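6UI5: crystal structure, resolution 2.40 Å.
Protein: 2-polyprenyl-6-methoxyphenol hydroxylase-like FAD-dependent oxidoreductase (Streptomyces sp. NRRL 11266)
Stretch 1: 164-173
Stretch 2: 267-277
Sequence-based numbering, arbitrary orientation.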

# COMPACT_ATOMS: atom_id res chain seq x y z
N GLN A 164 -4.01 -34.83 -8.00
CA GLN A 164 -4.52 -35.81 -8.96
C GLN A 164 -5.54 -35.21 -9.93
O GLN A 164 -5.60 -35.65 -11.09
N ALA A 165 -6.35 -34.24 -9.49
CA ALA A 165 -7.21 -33.49 -10.40
C ALA A 165 -6.42 -32.55 -11.30
O ALA A 165 -7.01 -31.91 -12.17
N GLY A 166 -5.12 -32.43 -11.08
CA GLY A 166 -4.30 -31.61 -11.96
C GLY A 166 -4.59 -30.12 -11.98
O GLY A 166 -4.54 -29.50 -13.05
N ILE A 167 -4.90 -29.53 -10.82
CA ILE A 167 -5.07 -28.08 -10.74
C ILE A 167 -3.77 -27.46 -10.23
O ILE A 167 -3.21 -27.89 -9.22
N ASP A 168 -3.29 -26.45 -10.94
CA ASP A 168 -2.01 -25.84 -10.61
C ASP A 168 -2.15 -24.99 -9.35
O ASP A 168 -3.18 -24.36 -9.11
N TYR A 169 -1.09 -25.00 -8.52
CA TYR A 169 -1.06 -24.37 -7.18
C TYR A 169 -0.16 -23.14 -7.26
O TYR A 169 1.07 -23.25 -7.14
N VAL A 170 -0.77 -21.98 -7.44
CA VAL A 170 -0.08 -20.79 -7.91
C VAL A 170 0.45 -19.98 -6.73
O VAL A 170 -0.30 -19.69 -5.79
N GLY A 171 1.71 -19.57 -6.80
CA GLY A 171 2.23 -18.61 -5.84
C GLY A 171 3.75 -18.55 -5.83
O GLY A 171 4.43 -19.24 -6.59
N ASP A 172 4.26 -17.70 -4.94
CA ASP A 172 5.69 -17.48 -4.82
C ASP A 172 6.01 -16.84 -3.48
O ASP A 172 5.13 -16.33 -2.80
N ASP A 173 7.28 -16.93 -3.07
CA ASP A 173 7.74 -16.29 -1.84
C ASP A 173 9.14 -15.77 -2.06
O ASP A 173 9.94 -16.40 -2.74
N VAL A 267 4.95 -21.64 2.65
CA VAL A 267 4.86 -21.09 1.30
C VAL A 267 3.48 -20.47 1.13
O VAL A 267 2.58 -20.69 1.93
N THR A 268 3.33 -19.72 0.04
CA THR A 268 2.11 -18.96 -0.27
C THR A 268 1.55 -19.44 -1.61
O THR A 268 2.17 -19.24 -2.66
N ARG A 269 0.38 -20.07 -1.58
CA ARG A 269 -0.20 -20.60 -2.81
C ARG A 269 -1.70 -20.37 -2.85
O ARG A 269 -2.38 -20.33 -1.81
N ASN A 270 -2.21 -20.21 -4.07
CA ASN A 270 -3.64 -20.16 -4.32
C ASN A 270 -3.93 -21.07 -5.51
O ASN A 270 -3.39 -20.85 -6.59
N ALA A 271 -4.73 -22.11 -5.29
CA ALA A 271 -5.17 -22.96 -6.39
C ALA A 271 -5.79 -22.12 -7.50
O ALA A 271 -6.52 -21.16 -7.24
N GLU A 272 -5.49 -22.49 -8.75
CA GLU A 272 -6.02 -21.75 -9.90
C GLU A 272 -7.52 -21.97 -10.09
O GLU A 272 -8.23 -21.06 -10.51
N GLN A 273 -8.01 -23.16 -9.77
CA GLN A 273 -9.41 -23.53 -9.94
C GLN A 273 -9.83 -24.26 -8.67
O GLN A 273 -9.32 -25.36 -8.41
N TYR A 274 -10.72 -23.68 -7.86
CA TYR A 274 -11.16 -24.43 -6.69
C TYR A 274 -12.15 -25.52 -7.07
O TYR A 274 -12.64 -26.22 -6.17
N ARG A 275 -12.45 -25.67 -8.36
CA ARG A 275 -13.40 -26.67 -8.81
C ARG A 275 -12.96 -27.24 -10.16
O ARG A 275 -12.57 -26.49 -11.05
N LYS A 276 -13.05 -28.56 -10.31
CA LYS A 276 -12.88 -29.19 -11.61
C LYS A 276 -14.00 -30.22 -11.79
O LYS A 276 -13.76 -31.41 -11.79
N GLY A 277 -15.23 -29.73 -11.94
CA GLY A 277 -16.39 -30.56 -12.24
C GLY A 277 -16.51 -31.83 -11.42
O GLY A 277 -15.86 -32.83 -11.74

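The two stretches run antiparallel and bury 773 Å² between them, joined at the centre by a short two-stranded ladder. Val 170 and Asn 270 form its hydrogen-bonded pair: Val 170 N donates to Asn 270 O (3.0 Å), and Asn 270 N donates to Val 170 O (2.6 Å). The latter carbonyl also accepts from water 1 (2.9 Å from the water O to Val 170 O), which gives a second, weak bond to Thr 268 O (3.4 Å). Two residues along, past the Tyr 169/Ala 271 pair, Glu 272 N donates to Asp 168 O at 3.0 Å, although the like-charged Asp 168 OD1 and Glu 272 OE1 lie 4.0 Å apart.

Beyond the ladder, Asp 173 (chi1 m) points toward stretch 2 and uses both carboxylate oxygens. Asp 173 OD1 accepts from Thr 268 N (2.9 Å), while Asp 173 OD2 accepts from Thr 268 OG1 (2.5 Å), presented by an m rotamer, and is also bonded elsewhere in the structure. A long salt bridge links Asp 173 OD1 to Arg 269 NH1 (3.6 Å). Arg 269 (m at chi1 and chi2) points toward stretch 1, and Arg 269 NH1 also donates to Thr 268 O within its own stretch, at 2.9 Å. Arg 269 CB sits over the Tyr 169 ring, 3.2 Å from the centroid and nearly on the ring normal, a CH-pi contact; the tyrosine is t at chi1.

Gly 171 leaves room for the facing stretch: a CB there would clash with Thr 268 O, to which Gly 171 CA instead makes a CA-H...O contact of 3.2 Å. On the face shared by Tyr 169 and Ala 271, Tyr 169 CD1 lies 4.4 Å from Ala 271 CB. Ile 167 (p, t) points toward stretch 2, Ile 167 CD1 4.3 Å from Ala 271 CB. Asn 270 OD1 (chi1 t) accepts from Tyr 274 OH (2.5 Å); ND2 is satisfied elsewhere.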

# COMPACT_ATOMS: atom_id res chain seq x y z
CB GLN A 164 -5.12 -36.99 -8.20
CG GLN A 164 -5.15 -38.27 -8.99
CD GLN A 164 -5.56 -39.44 -8.12
OE1 GLN A 164 -6.71 -39.88 -8.15
NE2 GLN A 164 -4.62 -39.93 -7.32
CB ALA A 165 -8.26 -32.67 -9.61
CB ILE A 167 -6.27 -27.67 -9.87
CG1 ILE A 167 -6.02 -27.92 -8.42
CG2 ILE A 167 -7.54 -28.46 -10.19
CD1 ILE A 167 -7.21 -27.77 -7.62
CB ASP A 168 -1.52 -25.02 -11.81
CG ASP A 168 -1.30 -25.89 -13.07
OD1 ASP A 168 -2.29 -26.18 -13.78
OD2 ASP A 168 -0.14 -26.25 -13.36
CB TYR A 169 -0.57 -25.37 -6.15
CG TYR A 169 -0.94 -25.15 -4.68
CD1 TYR A 169 -2.09 -24.42 -4.30
CD2 TYR A 169 -0.17 -25.75 -3.68
CE1 TYR A 169 -2.44 -24.28 -2.94
CE2 TYR A 169 -0.49 -25.63 -2.33
CZ TYR A 169 -1.60 -24.91 -1.96
OH TYR A 169 -1.82 -24.87 -0.62
CB VAL A 170 -1.03 -19.93 -8.76
CG1 VAL A 170 -0.35 -18.61 -9.12
CG2 VAL A 170 -1.48 -20.73 -9.99
CB ASP A 172 6.21 -16.61 -5.96
CG ASP A 172 7.56 -17.06 -6.46
OD1 ASP A 172 7.92 -18.24 -6.23
OD2 ASP A 172 8.28 -16.24 -7.07
CB ASP A 173 7.72 -17.25 -0.63
CG ASP A 173 6.31 -17.74 -0.29
OD1 ASP A 173 5.94 -18.79 -0.87
OD2 ASP A 173 5.58 -17.09 0.54
CB VAL A 267 5.12 -22.13 0.22
CG1 VAL A 267 6.63 -22.48 0.16
CG2 VAL A 267 4.25 -23.34 0.49
CB THR A 268 2.42 -17.48 -0.35
OG1 THR A 268 3.08 -17.06 0.85
CG2 THR A 268 1.12 -16.68 -0.53
CB ARG A 269 0.08 -22.11 -3.02
CG ARG A 269 1.59 -22.49 -2.97
CD ARG A 269 2.33 -22.36 -4.35
NE ARG A 269 3.71 -22.81 -4.15
CZ ARG A 269 4.72 -22.05 -3.71
NH1 ARG A 269 4.53 -20.73 -3.50
NH2 ARG A 269 5.94 -22.63 -3.55
CB ASN A 270 -4.09 -18.72 -4.56
CG ASN A 270 -5.58 -18.52 -4.36
OD1 ASN A 270 -6.21 -19.25 -3.59
ND2 ASN A 270 -6.16 -17.50 -5.06
CB ALA A 271 -6.16 -24.01 -5.88
CB GLU A 272 -5.27 -22.15 -11.16
CG GLU A 272 -5.69 -21.38 -12.38
CD GLU A 272 -5.18 -22.00 -13.66
OE1 GLU A 272 -4.09 -22.62 -13.64
OE2 GLU A 272 -5.88 -21.85 -14.69
CB GLN A 273 -9.60 -24.43 -11.17
CG GLN A 273 -9.26 -23.77 -12.48
CD GLN A 273 -10.14 -22.54 -12.73
OE1 GLN A 273 -11.31 -22.51 -12.34
NE2 GLN A 273 -9.58 -21.53 -13.38
CB TYR A 274 -11.82 -23.56 -5.61
CG TYR A 274 -10.97 -22.51 -4.93
CD1 TYR A 274 -9.73 -22.15 -5.42
CD2 TYR A 274 -11.41 -21.89 -3.77
CE1 TYR A 274 -8.97 -21.18 -4.80
CE2 TYR A 274 -10.65 -20.90 -3.13
CZ TYR A 274 -9.43 -20.55 -3.67
OH TYR A 274 -8.66 -19.56 -3.07
CB ARG A 275 -14.80 -26.08 -8.96
CG ARG A 275 -15.77 -27.07 -9.54
CD ARG A 275 -16.91 -26.45 -10.32
NE ARG A 275 -17.82 -27.53 -10.70
CZ ARG A 275 -19.02 -27.36 -11.25
NH1 ARG A 275 -19.48 -26.14 -11.51
NH2 ARG A 275 -19.76 -28.42 -11.54
CB LYS A 276 -11.49 -29.81 -11.76
CG LYS A 276 -11.25 -30.46 -13.14
CD LYS A 276 -9.78 -30.78 -13.46
CE LYS A 276 -8.83 -29.64 -13.06
NZ LYS A 276 -8.80 -28.37 -13.88
O HOH W 1 -0.28 -17.32 -4.09